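Local coordinates for protein NADP-dependent glyceraldehyde-3-phosphate dehydrogenase (Bacillus halodurans, PDB 3PRL) that probably oxidises glyceraldehyde 3-phosphate to 3-phosphoglycerate with NADP+ as electron acceptor and without inorganic phosphate, as a member of the aldehyde dehydrogenase family, at residues Lys66-Pro69 and Ile70-Val74; Gly462-Ile466 and Lys467-Leu471; Ile91-Leu94 and Ile95-Val99; Phe286-Ser289 and Gly290-Cys293; Ala114-Ile117 and Arg118-Asp122. All coordinates share one frame; numbering follows the deposited sequence. Where two conformers were deposited one is given.

Contact 1 of 5, residues Lys66-Pro69 and Ile70-Val74; sequences KIRP and IHERV
Arg68 and Glu72 are joined by a salt bridge across the N-terminus of helix 70-86, whose N-cap position is taken by Pro69. The two side chains cross at about a right angle, with guanidinium and carboxylate planes 63° apart. NE of Arg68 gives the stronger bond, 2.7 Å to OE1 of Glu72, which lies at the guanidinium edge and is met almost end-on to its C-O bond; NH2 of Arg68 adds a weak second bond to the same oxygen. The arginine bends at chi2 and chi3 to get there, whereas the glutamate runs extended beyond CG. Alongside Glu72 and pointing the same way lies the Pro69 ring, its CG 3.5 Å from OE2, the oxygen that the bridge leaves aside. CD2 of the His71 ring lies 3.8 Å from Pro69 CB, while the histidine backbone N bonds to Asp135 of the second subunit. Pro69 O receives N of Glu72 at 2.6 Å and, weakly, N of Arg73, closing the first helical turn. Arg73 reaches back beneath the loop, with NE bonded to Val178 O. Arg68 O lies over one face of the Arg73 guanidinium. NH1 of Arg73 donates to Lys66 O at 2.6 Å; this oxygen lies in the guanidinium plane of Arg73, whereas NH1 approaches it from 57° out of the carbonyl plane.

Contact 2 of 5, residues Gly462-Ile466 and Lys467-Leu471; sequences GVQGI and KPSLL
Helix 466-472 opens on Gly465, its N-cap residue, and the first turn is pinned by Ser469, which holds the Gly465 carbonyl oxygen twice. N of Ser469 donates to Gly465 O at 3.0 Å, and OG of Ser469 donates to the same atom in a short bond of 2.5 Å. The two donors approach from opposite faces of the carbonyl plane, each tilted by about 30°. With OG anti to its own carbonyl carbon (chi1 -71°), the hydroxyl folds back beside the serine N and can share that acceptor. One residue on, N of Leu470 makes a weak bond to Ile466 O, and the leucine CG lies 3.6 Å from the same oxygen.

The Pro468 ring packs against the residues before the cap. Its CG comes within 3.2 Å of Gln464 O, and Val463 CG1 touches its CB at 4.0 Å, the two side chains crossing nearly at right angles. In one of two modelled conformers, and so only tentatively, Gln464 curls back to let OE1 accept the N-H of Gly465 and NE2 bond to Ala171 O, close to Glu259, the predicted active-site residue. Gly465, with phi 94°, sits where a CB would be pressed against the preceding carbonyl oxygen. Ile466 turns away from this cluster onto helix 103-124. The serine's bond to the carbonyl four residues back is a common intrahelical one; the glycine N-cap and a proline within the first turn, where its missing N-H costs no helical bond, suit a helix N-terminus.

Contact 3 of 5, residues Ile91-Leu94 and Ile95-Val99; sequences IGEL and IMHEV
The imidazole ring of His97 meets the Glu93 carboxylate at its edge: OE2 of Glu93 lies in the ring plane, 3.8 Å from ND1, too far for a close polar bond, with carboxylate and ring planes 68° apart. Over one face of the ring sits the Met96 methyl, CE, 3.4 Å above the plane and displaced toward the rim. The same methyl reaches Glu93 CB at 3.9 Å. Met96 holds CG between its backbone N and carbonyl carbon (chi1 50°), which brings this CG to 3.2 Å from Glu93 O. Beneath these side chains runs most of alpha-helix 88-98, with backbone bonds from Ile95, Met96, His97 and Glu98 N to the carbonyls four residues back; that of Glu98 N to Leu94 O is 2.9 Å. The other flank faces neighbouring helices. Ile91 CG2 packs against Ile95 CD1 at 4.3 Å, and both isoleucines press on Val110 of helix 103-124, whereas Leu94 lies against helix 192-204. Glu98 sends its extended chain to the N-terminal end of that helix, where OE1 bonds to Ser194 OG and OE2 to Leu193 N.

Contact 4 of 5, residues Phe286-Ser289 and Gly290-Cys293; sequences FSYS and GQRC
The loop that leads from helix 274-286 to Cys293, in the cysteine signature region of the aldehyde dehydrogenase family, winds through two overlapping turns in which Tyr288 and Gln291 meet. Tyr288, Ser289 and Gly290 all have positive phi, giving a short left-handed coil. N of Gly290 donates to Ser287 O at 3.1 Å, and N of Gln291 to Tyr288 O at the same length; Gln291 then centres an inverse gamma turn. Its side chain lies obliquely over the Tyr288 ring, amide and ring planes 40° apart, with NE2 3.5 Å above one face and offset toward the rim. NE2 also makes a weak bond of 3.3 Å to Tyr288 O. The tyrosine points CG away from its backbone N (chi1 -173°), extending the ring beneath the amide and toward Phe162, an NADP-binding residue; its OH bonds to Val99 O and Lys101 makes a cation-pi contact with the ring. If Tyr288 were a leucine, the Val99 carbonyl would probably lose its hydroxyl mate and the Gln291 amide the aromatic face it lies over. Ser287 OG sits over a face of the Arg292 guanidinium, 3.4 Å from CD, while NE of Arg292 bonds to Tyr164 OH. Because Ile335 N holds Gln291 OE1, the amide has a defined sense: its NH2 end lies over the ring and bonds weakly to Tyr288 O, where a flipped oxygen would face another acceptor.

Contact 5 of 5, residues Ala114-Ile117 and Arg118-Asp122; sequences ADII and RHTAD
Arg118 curls back along its helix to Asp115, and the arginine's torsions decide the meeting. CG stands anti to the carbonyl carbon (chi1 -66°) and is brought to 3.2 Å from Ala114 O; the bend at chi3 then lays the guanidinium over that carbonyl oxygen, which sits 3.8 Å off one face, toward the rim. NH1 of Arg118 makes a weak, bent salt-bridge bond of 3.3 Å to OD1 of Asp115, with the two planes 52° apart. Its stronger partner lies elsewhere: NH2 bridges to Glu85 on helix 70-86. With a methionine in place of Arg118, Glu85 would probably be left without its charged mate and Asp115 without its weak one.

All of this sits on helix 103-124, a long alpha-helix packed between helix 70-86 on the Ala114, Arg118 and Ala121 flank and helices 167-178 and 466-472 elsewhere. Thr120 marks the latter side. Its OG1 donates 2.7 Å to Ile116 O, which also takes N of Thr120 at 3.0 Å from the opposite face of the carbonyl plane. The OG1 bond gives the buried hydroxyl a partner, and Ile116 O accepts twice; Ile116 CG2 lies only 3.8 Å from OG1. His119 swings CG away from its backbone N (chi1 -159°), carrying the ring outward to Phe137 of the third subunit; its backbone O bonds to Arg126 of the fourth subunit.

How the contacts relate
From the N terminus, contact 1 turns the chain from helix 48-65 into helix 70-86; contact 3 follows along helix 88-98 to its end and contact 5 midway along helix 103-124. Contact 4 shapes the loop before strand 296-302, and contact 2 starts helix 466-472 near the C-terminal end. Each is local, so they lie in series and none nests or crosses. In space two groups form. Contact 5 links contacts 1 and 2, with Val74 CG1 3.6 Å from Ala121 O and Ile466 CD1 3.6 Å from Ile116 CG2. Contacts 3 and 4 meet through the Tyr288 hydroxyl. Contacts 1 and 4 stand farthest apart, centres about 38 Å.

Contact 1 of 5, residues Lys66-Pro69 and Ile70-Val74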
loop_
_atom_site.group_PDB
_atom_site.type_symbol
_atom_site.label_atom_id
_atom_site.label_comp_id
_atom_site.label_asym_id
_atom_site.label_seq_id
_atom_site.Cartn_x
_atom_site.Cartn_y
_atom_site.Cartn_z
ATOM N N LYS D 66 -2.953 15.588 20.412
ATOM C CA LYS D 66 -2.168 14.689 19.550
ATOM C C LYS D 66 -1.887 13.333 20.175
ATOM O O LYS D 66 -1.652 12.350 19.461
ATOM C CB LYS D 66 -0.832 15.321 19.138
ATOM C CG LYS D 66 0.256 15.229 20.190
ATOM C CD LYS D 66 1.592 15.705 19.665
ATOM C CE LYS D 66 2.625 15.761 20.786
ATOM N NZ LYS D 66 3.964 16.229 20.284
ATOM N N ILE D 67 -1.891 13.291 21.505
ATOM C CA ILE D 67 -1.603 12.065 22.208
ATOM C C ILE D 67 -2.882 11.305 22.561
ATOM O O ILE D 67 -2.813 10.227 23.146
ATOM C CB ILE D 67 -0.677 12.286 23.444
ATOM C CG1 ILE D 67 -1.242 13.359 24.385
ATOM C CG2 ILE D 67 0.743 12.637 22.979
ATOM C CD1 ILE D 67 -0.748 13.257 25.828
ATOM N N ARG D 68 -4.041 11.844 22.188
ATOM C CA ARG D 68 -5.293 11.100 22.370
ATOM C C ARG D 68 -5.351 9.873 21.456
ATOM O O ARG D 68 -5.009 9.965 20.269
ATOM C CB ARG D 68 -6.519 11.973 22.111
ATOM C CG ARG D 68 -6.582 13.239 22.950
ATOM C CD ARG D 68 -7.097 12.963 24.346
ATOM N NE ARG D 68 -8.525 12.644 24.361
ATOM C CZ ARG D 68 -9.496 13.532 24.162
ATOM N NH1 ARG D 68 -9.201 14.800 23.915
ATOM N NH2 ARG D 68 -10.768 13.146 24.212
ATOM N N PRO D 69 -5.783 8.717 22.006
ATOM C CA PRO D 69 -5.984 7.536 21.155
ATOM C C PRO D 69 -6.742 7.924 19.877
ATOM O O PRO D 69 -7.810 8.538 19.953
ATOM C CB PRO D 69 -6.832 6.610 22.038
ATOM C CG PRO D 69 -6.424 6.958 23.437
ATOM C CD PRO D 69 -6.077 8.435 23.428
ATOM N N ILE D 70 -6.167 7.589 18.722
ATOM C CA ILE D 70 -6.757 7.910 17.411
ATOM C C ILE D 70 -8.277 7.654 17.346
ATOM O O ILE D 70 -9.028 8.482 16.804
ATOM C CB ILE D 70 -5.969 7.219 16.240
ATOM C CG1 ILE D 70 -6.715 7.322 14.897
ATOM C CG2 ILE D 70 -5.644 5.781 16.570
ATOM C CD1 ILE D 70 -6.399 8.601 14.090
ATOM N N HIS D 71 -8.739 6.544 17.915
ATOM C CA HIS D 71 -10.183 6.297 17.963
ATOM C C HIS D 71 -10.961 7.446 18.640
ATOM O O HIS D 71 -12.073 7.752 18.239
ATOM C CB HIS D 71 -10.553 4.906 18.517
ATOM C CG HIS D 71 -10.468 4.785 20.006
ATOM N ND1 HIS D 71 -11.449 5.260 20.850
ATOM C CD2 HIS D 71 -9.537 4.207 20.801
ATOM C CE1 HIS D 71 -11.113 5.005 22.100
ATOM N NE2 HIS D 71 -9.958 4.365 22.097
ATOM N N GLU D 72 -10.349 8.097 19.627
ATOM C CA GLU D 72 -10.965 9.247 20.300
ATOM C C GLU D 72 -11.001 10.478 19.393
ATOM O O GLU D 72 -11.917 11.305 19.495
ATOM C CB GLU D 72 -10.252 9.585 21.618
ATOM C CG GLU D 72 -10.460 8.555 22.753
ATOM C CD GLU D 72 -9.801 8.969 24.072
ATOM O OE1 GLU D 72 -9.668 10.188 24.332
ATOM O OE2 GLU D 72 -9.424 8.066 24.861
ATOM N N ARG D 73 -10.012 10.603 18.511
ATOM C CA ARG D 73 -10.034 11.695 17.543
ATOM C C ARG D 73 -11.120 11.480 16.482
ATOM O O ARG D 73 -11.779 12.444 16.079
ATOM C CB ARG D 73 -8.655 11.927 16.939
ATOM C CG ARG D 73 -7.627 12.407 17.972
ATOM C CD ARG D 73 -6.384 13.015 17.325
ATOM N NE ARG D 73 -5.604 12.019 16.594
ATOM C CZ ARG D 73 -4.393 11.589 16.934
ATOM N NH1 ARG D 73 -3.771 12.075 17.999
ATOM N NH2 ARG D 73 -3.800 10.670 16.191
ATOM N N VAL D 74 -11.346 10.227 16.063
ATOM C CA VAL D 74 -12.413 9.945 15.077
ATOM C C VAL D 74 -13.843 10.042 15.634
ATOM O O VAL D 74 -14.769 10.377 14.889
ATOM C CB VAL D 74 -12.252 8.576 14.336
ATOM C CG1 VAL D 74 -10.800 8.312 13.998
ATOM C CG2 VAL D 74 -12.844 7.443 15.148
#

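Contact 2 of 5, residues Gly462-Ile466 and Lys467-Leu471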
loop_
_atom_site.group_PDB
_atom_site.type_symbol
_atom_site.label_atom_id
_atom_site.label_comp_id
_atom_site.label_asym_id
_atom_site.label_seq_id
_atom_site.Cartn_x
_atom_site.Cartn_y
_atom_site.Cartn_z
ATOM N N GLY D 462 0.183 21.396 -4.336
ATOM C CA GLY D 462 -0.138 20.195 -3.547
ATOM C C GLY D 462 -1.412 19.486 -3.975
ATOM O O GLY D 462 -1.882 19.689 -5.088
ATOM N N VAL D 463 -1.970 18.651 -3.086
ATOM C CA VAL D 463 -3.086 17.735 -3.427
ATOM C C VAL D 463 -4.131 17.622 -2.317
ATOM O O VAL D 463 -3.785 17.666 -1.122
ATOM C CB VAL D 463 -2.599 16.283 -3.639
ATOM C CG1 VAL D 463 -3.482 15.542 -4.670
ATOM C CG2 VAL D 463 -1.114 16.225 -4.030
ATOM N N GLN D 464 -5.393 17.438 -2.713
ATOM C CA GLN D 464 -6.470 17.165 -1.767
ATOM C C GLN D 464 -7.264 15.924 -2.151
ATOM O O GLN D 464 -6.803 15.075 -2.913
ATOM C CB GLN D 464 -7.407 18.374 -1.631
ATOM C CG GLN D 464 -7.444 19.017 -0.247
ATOM C CD GLN D 464 -8.614 18.528 0.617
ATOM O OE1 GLN D 464 -9.429 17.702 0.190
ATOM N NE2 GLN D 464 -8.683 19.026 1.846
ATOM N N GLY D 465 -8.496 15.861 -1.661
ATOM C CA GLY D 465 -9.253 14.641 -1.672
ATOM C C GLY D 465 -8.964 14.055 -0.302
ATOM O O GLY D 465 -8.078 14.542 0.420
ATOM N N ILE D 466 -9.697 13.011 0.066
ATOM C CA ILE D 466 -9.693 12.539 1.457
ATOM C C ILE D 466 -8.342 12.037 1.950
ATOM O O ILE D 466 -7.775 12.628 2.878
ATOM C CB ILE D 466 -10.793 11.495 1.726
ATOM C CG1 ILE D 466 -12.172 12.084 1.433
ATOM C CG2 ILE D 466 -10.700 10.959 3.180
ATOM C CD1 ILE D 466 -12.516 13.323 2.225
ATOM N N LYS D 467 -7.828 10.960 1.353
ATOM C CA LYS D 467 -6.513 10.450 1.761
ATOM C C LYS D 467 -5.372 11.440 1.546
ATOM O O LYS D 467 -4.577 11.639 2.471
ATOM C CB LYS D 467 -6.147 9.094 1.156
ATOM C CG LYS D 467 -4.876 8.478 1.797
ATOM C CD LYS D 467 -4.170 7.479 0.877
ATOM C CE LYS D 467 -4.632 6.060 1.154
ATOM N NZ LYS D 467 -3.626 5.276 1.953
ATOM N N PRO D 468 -5.262 12.036 0.334
ATOM C CA PRO D 468 -4.137 12.949 0.070
ATOM C C PRO D 468 -4.094 14.087 1.084
ATOM O O PRO D 468 -3.006 14.544 1.451
ATOM C CB PRO D 468 -4.446 13.503 -1.336
ATOM C CG PRO D 468 -5.244 12.411 -1.974
ATOM C CD PRO D 468 -6.079 11.825 -0.878
ATOM N N SER D 469 -5.277 14.528 1.526
ATOM C CA SER D 469 -5.397 15.522 2.584
ATOM C C SER D 469 -4.720 15.066 3.861
ATOM O O SER D 469 -3.967 15.825 4.460
ATOM C CB SER D 469 -6.871 15.839 2.866
ATOM O OG SER D 469 -7.382 16.583 1.769
ATOM N N LEU D 470 -4.974 13.829 4.276
ATOM C CA LEU D 470 -4.385 13.312 5.528
ATOM C C LEU D 470 -2.863 13.332 5.542
ATOM O O LEU D 470 -2.257 13.655 6.575
ATOM C CB LEU D 470 -4.908 11.907 5.824
ATOM C CG LEU D 470 -6.399 11.934 6.154
ATOM C CD1 LEU D 470 -7.045 10.605 5.907
ATOM C CD2 LEU D 470 -6.593 12.347 7.583
ATOM N N LEU D 471 -2.268 12.985 4.392
ATOM C CA LEU D 471 -0.818 12.957 4.172
ATOM C C LEU D 471 -0.209 14.348 4.175
ATOM O O LEU D 471 0.936 14.548 4.601
ATOM C CB LEU D 471 -0.492 12.277 2.820
ATOM C CG LEU D 471 -0.387 10.732 2.739
ATOM C CD1 LEU D 471 -1.335 9.989 3.667
ATOM C CD2 LEU D 471 -0.552 10.193 1.309
#

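Contact 3 of 5, residues Ile91-Leu94 and Ile95-Val99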
loop_
_atom_site.group_PDB
_atom_site.type_symbol
_atom_site.label_atom_id
_atom_site.label_comp_id
_atom_site.label_asym_id
_atom_site.label_seq_id
_atom_site.Cartn_x
_atom_site.Cartn_y
_atom_site.Cartn_z
ATOM N N ILE D 91 -28.470 25.207 9.162
ATOM C CA ILE D 91 -27.207 25.588 8.548
ATOM C C ILE D 91 -27.438 25.856 7.062
ATOM O O ILE D 91 -27.105 26.933 6.568
ATOM C CB ILE D 91 -26.120 24.514 8.822
ATOM C CG1 ILE D 91 -25.971 24.307 10.328
ATOM C CG2 ILE D 91 -24.772 24.905 8.219
ATOM C CD1 ILE D 91 -24.903 23.316 10.711
ATOM N N GLY D 92 -28.043 24.891 6.369
ATOM C CA GLY D 92 -28.380 25.036 4.950
ATOM C C GLY D 92 -29.018 26.376 4.610
ATOM O O GLY D 92 -28.570 27.047 3.688
ATOM N N GLU D 93 -30.044 26.774 5.366
ATOM C CA GLU D 93 -30.711 28.071 5.158
ATOM C C GLU D 93 -29.764 29.267 5.265
ATOM O O GLU D 93 -29.888 30.231 4.503
ATOM C CB GLU D 93 -31.943 28.257 6.075
ATOM C CG GLU D 93 -31.699 28.256 7.611
ATOM C CD GLU D 93 -31.219 29.598 8.199
ATOM O OE1 GLU D 93 -30.867 29.635 9.402
ATOM O OE2 GLU D 93 -31.187 30.612 7.471
ATOM N N LEU D 94 -28.829 29.206 6.219
ATOM C CA LEU D 94 -27.855 30.280 6.411
ATOM C C LEU D 94 -26.978 30.385 5.171
ATOM O O LEU D 94 -26.771 31.472 4.631
ATOM C CB LEU D 94 -27.005 30.048 7.666
ATOM C CG LEU D 94 -26.282 31.252 8.272
ATOM C CD1 LEU D 94 -27.245 32.228 8.915
ATOM C CD2 LEU D 94 -25.279 30.792 9.306
ATOM N N ILE D 95 -26.488 29.245 4.704
ATOM C CA ILE D 95 -25.728 29.214 3.454
ATOM C C ILE D 95 -26.486 29.847 2.270
ATOM O O ILE D 95 -25.947 30.735 1.610
ATOM C CB ILE D 95 -25.241 27.800 3.083
ATOM C CG1 ILE D 95 -24.356 27.227 4.195
ATOM C CG2 ILE D 95 -24.491 27.855 1.753
ATOM C CD1 ILE D 95 -24.061 25.725 4.049
ATOM N N MET D 96 -27.721 29.413 1.996
ATOM C CA MET D 96 -28.437 29.982 0.831
ATOM C C MET D 96 -28.546 31.509 0.889
ATOM O O MET D 96 -28.333 32.166 -0.122
ATOM C CB MET D 96 -29.791 29.317 0.497
ATOM C CG MET D 96 -30.759 29.151 1.616
ATOM S SD MET D 96 -32.496 29.436 1.188
ATOM C CE MET D 96 -33.015 30.096 2.767
ATOM N N HIS D 97 -28.820 32.063 2.069
ATOM C CA HIS D 97 -28.894 33.520 2.217
ATOM C C HIS D 97 -27.515 34.177 2.062
ATOM O O HIS D 97 -27.353 35.079 1.238
ATOM C CB HIS D 97 -29.512 33.934 3.565
ATOM C CG HIS D 97 -31.000 33.777 3.639
ATOM N ND1 HIS D 97 -31.620 33.044 4.629
ATOM C CD2 HIS D 97 -31.993 34.268 2.860
ATOM C CE1 HIS D 97 -32.929 33.083 4.456
ATOM N NE2 HIS D 97 -33.183 33.817 3.387
ATOM N N GLU D 98 -26.544 33.703 2.852
ATOM C CA GLU D 98 -25.246 34.380 3.062
ATOM C C GLU D 98 -24.396 34.471 1.801
ATOM O O GLU D 98 -23.745 35.492 1.552
ATOM C CB GLU D 98 -24.435 33.669 4.166
ATOM C CG GLU D 98 -23.506 34.583 4.976
ATOM C CD GLU D 98 -22.499 33.825 5.846
ATOM O OE1 GLU D 98 -22.649 32.593 6.052
ATOM O OE2 GLU D 98 -21.529 34.461 6.330
ATOM N N VAL D 99 -24.375 33.376 1.038
ATOM C CA VAL D 99 -23.589 33.310 -0.184
ATOM C C VAL D 99 -24.473 33.178 -1.432
ATOM O O VAL D 99 -23.976 32.984 -2.550
ATOM C CB VAL D 99 -22.456 32.250 -0.080
ATOM C CG1 VAL D 99 -21.592 32.521 1.159
ATOM C CG2 VAL D 99 -23.015 30.822 -0.039
#

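Contact 4 of 5, residues Phe286-Ser289 and Gly290-Cys293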
loop_
_atom_site.group_PDB
_atom_site.type_symbol
_atom_site.label_atom_id
_atom_site.label_comp_id
_atom_site.label_asym_id
_atom_site.label_seq_id
_atom_site.Cartn_x
_atom_site.Cartn_y
_atom_site.Cartn_z
ATOM N N PHE D 286 -22.763 26.148 -15.330
ATOM C CA PHE D 286 -23.757 27.075 -14.814
ATOM C C PHE D 286 -24.227 26.759 -13.425
ATOM O O PHE D 286 -25.026 27.515 -12.862
ATOM C CB PHE D 286 -24.958 27.116 -15.749
ATOM C CG PHE D 286 -24.734 27.952 -16.937
ATOM C CD1 PHE D 286 -24.619 29.324 -16.814
ATOM C CD2 PHE D 286 -24.589 27.371 -18.191
ATOM C CE1 PHE D 286 -24.386 30.107 -17.914
ATOM C CE2 PHE D 286 -24.364 28.162 -19.317
ATOM C CZ PHE D 286 -24.270 29.530 -19.176
ATOM N N SER D 287 -23.767 25.620 -12.908
ATOM C CA SER D 287 -23.952 25.242 -11.517
ATOM C C SER D 287 -23.461 26.371 -10.635
ATOM O O SER D 287 -22.364 26.884 -10.840
ATOM C CB SER D 287 -23.177 23.958 -11.218
ATOM O OG SER D 287 -23.023 23.751 -9.823
ATOM N N TYR D 288 -24.279 26.750 -9.653
ATOM C CA TYR D 288 -24.018 27.898 -8.775
ATOM C C TYR D 288 -23.602 29.171 -9.540
ATOM O O TYR D 288 -22.719 29.926 -9.114
ATOM C CB TYR D 288 -23.061 27.515 -7.630
ATOM C CG TYR D 288 -22.844 28.575 -6.562
ATOM C CD1 TYR D 288 -23.912 29.262 -5.983
ATOM C CD2 TYR D 288 -21.556 28.858 -6.102
ATOM C CE1 TYR D 288 -23.692 30.231 -4.979
ATOM C CE2 TYR D 288 -21.331 29.807 -5.119
ATOM C CZ TYR D 288 -22.397 30.492 -4.555
ATOM O OH TYR D 288 -22.143 31.452 -3.587
ATOM N N SER D 289 -24.288 29.405 -10.663
ATOM C CA SER D 289 -24.049 30.560 -11.552
ATOM C C SER D 289 -22.600 30.761 -12.004
ATOM O O SER D 289 -22.193 31.891 -12.286
ATOM C CB SER D 289 -24.588 31.864 -10.928
ATOM O OG SER D 289 -26.009 31.870 -10.861
ATOM N N GLY D 290 -21.822 29.681 -12.076
ATOM C CA GLY D 290 -20.423 29.773 -12.536
ATOM C C GLY D 290 -19.409 30.198 -11.479
ATOM O O GLY D 290 -18.253 30.510 -11.810
ATOM N N GLN D 291 -19.826 30.218 -10.214
ATOM C CA GLN D 291 -18.928 30.595 -9.113
ATOM C C GLN D 291 -18.262 29.375 -8.510
ATOM O O GLN D 291 -18.398 29.086 -7.323
ATOM C CB GLN D 291 -19.664 31.399 -8.051
ATOM C CG GLN D 291 -20.175 32.721 -8.596
ATOM C CD GLN D 291 -21.138 33.392 -7.669
ATOM O OE1 GLN D 291 -20.930 34.533 -7.276
ATOM N NE2 GLN D 291 -22.202 32.692 -7.304
ATOM N N ARG D 292 -17.536 28.659 -9.365
ATOM C CA ARG D 292 -16.879 27.425 -8.991
ATOM C C ARG D 292 -15.505 27.416 -9.615
ATOM O O ARG D 292 -15.328 27.834 -10.780
ATOM C CB ARG D 292 -17.697 26.228 -9.477
ATOM C CG ARG D 292 -19.001 26.037 -8.713
ATOM C CD ARG D 292 -19.930 25.014 -9.363
ATOM N NE ARG D 292 -19.527 23.636 -9.110
ATOM C CZ ARG D 292 -19.365 22.721 -10.066
ATOM N NH1 ARG D 292 -19.585 23.037 -11.343
ATOM N NH2 ARG D 292 -18.993 21.490 -9.750
ATOM N N CYS D 293 -14.526 26.962 -8.847
ATOM C CA CYS D 293 -13.189 26.849 -9.385
ATOM C C CYS D 293 -13.184 25.707 -10.380
ATOM O O CYS D 293 -12.660 25.853 -11.469
ATOM C CB CYS D 293 -12.154 26.669 -8.278
ATOM S SG CYS D 293 -12.016 28.151 -7.288
#

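Contact 5 of 5, residues Ala114-Ile117 and Arg118-Asp122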
loop_
_atom_site.group_PDB
_atom_site.type_symbol
_atom_site.label_atom_id
_atom_site.label_comp_id
_atom_site.label_asym_id
_atom_site.label_seq_id
_atom_site.Cartn_x
_atom_site.Cartn_y
_atom_site.Cartn_z
ATOM N N ALA D 114 -20.922 16.372 6.082
ATOM C CA ALA D 114 -20.919 15.292 7.085
ATOM C C ALA D 114 -20.438 13.983 6.488
ATOM O O ALA D 114 -19.775 13.187 7.153
ATOM C CB ALA D 114 -22.305 15.115 7.729
ATOM N N ASP D 115 -20.758 13.780 5.219
ATOM C CA ASP D 115 -20.266 12.632 4.482
ATOM C C ASP D 115 -18.750 12.667 4.320
ATOM O O ASP D 115 -18.098 11.621 4.448
ATOM C CB ASP D 115 -20.941 12.534 3.121
ATOM C CG ASP D 115 -22.401 12.122 3.218
ATOM O OD1 ASP D 115 -22.845 11.632 4.289
ATOM O OD2 ASP D 115 -23.104 12.279 2.204
ATOM N N ILE D 116 -18.189 13.850 4.053
ATOM C CA ILE D 116 -16.731 14.014 3.963
ATOM C C ILE D 116 -16.044 13.836 5.315
ATOM O O ILE D 116 -14.954 13.241 5.392
ATOM C CB ILE D 116 -16.311 15.387 3.345
ATOM C CG1 ILE D 116 -16.535 15.395 1.834
ATOM C CG2 ILE D 116 -14.842 15.662 3.573
ATOM C CD1 ILE D 116 -16.887 16.797 1.281
ATOM N N ILE D 117 -16.665 14.346 6.370
ATOM C CA ILE D 117 -16.120 14.249 7.713
ATOM C C ILE D 117 -16.096 12.787 8.206
ATOM O O ILE D 117 -15.128 12.367 8.840
ATOM C CB ILE D 117 -16.885 15.175 8.692
ATOM C CG1 ILE D 117 -16.629 16.651 8.338
ATOM C CG2 ILE D 117 -16.539 14.882 10.164
ATOM C CD1 ILE D 117 -17.639 17.584 8.909
ATOM N N ARG D 118 -17.146 12.015 7.907
ATOM C CA ARG D 118 -17.177 10.612 8.352
ATOM C C ARG D 118 -16.138 9.770 7.621
ATOM O O ARG D 118 -15.423 8.991 8.235
ATOM C CB ARG D 118 -18.575 10.016 8.214
ATOM C CG ARG D 118 -19.578 10.659 9.149
ATOM C CD ARG D 118 -20.711 9.729 9.438
ATOM N NE ARG D 118 -21.971 10.450 9.501
ATOM C CZ ARG D 118 -22.754 10.664 8.451
ATOM N NH1 ARG D 118 -22.406 10.207 7.245
ATOM N NH2 ARG D 118 -23.891 11.333 8.609
ATOM N N HIS D 119 -16.044 9.963 6.311
ATOM C CA HIS D 119 -15.127 9.214 5.451
ATOM C C HIS D 119 -13.663 9.528 5.724
ATOM O O HIS D 119 -12.807 8.655 5.574
ATOM C CB HIS D 119 -15.457 9.483 3.993
ATOM C CG HIS D 119 -14.945 8.433 3.063
ATOM N ND1 HIS D 119 -15.710 7.362 2.657
ATOM C CD2 HIS D 119 -13.737 8.280 2.474
ATOM C CE1 HIS D 119 -14.999 6.600 1.849
ATOM N NE2 HIS D 119 -13.797 7.132 1.727
ATOM N N THR D 120 -13.401 10.785 6.098
ATOM C CA THR D 120 -12.111 11.289 6.565
ATOM C C THR D 120 -11.726 10.633 7.889
ATOM O O THR D 120 -10.574 10.214 8.073
ATOM C CB THR D 120 -12.154 12.861 6.769
ATOM O OG1 THR D 120 -12.294 13.527 5.510
ATOM C CG2 THR D 120 -10.906 13.380 7.426
ATOM N N ALA D 121 -12.668 10.630 8.836
ATOM C CA ALA D 121 -12.479 9.910 10.112
ATOM C C ALA D 121 -12.055 8.446 9.908
ATOM O O ALA D 121 -11.031 8.025 10.467
ATOM C CB ALA D 121 -13.718 9.984 10.963
ATOM N N ASP D 122 -12.821 7.688 9.114
ATOM C CA ASP D 122 -12.517 6.256 8.856
ATOM C C ASP D 122 -11.160 6.109 8.134
ATOM O O ASP D 122 -10.419 5.153 8.362
ATOM C CB ASP D 122 -13.584 5.548 7.993
ATOM C CG ASP D 122 -15.025 5.898 8.363
ATOM O OD1 ASP D 122 -15.382 5.861 9.550
ATOM O OD2 ASP D 122 -15.828 6.160 7.422
#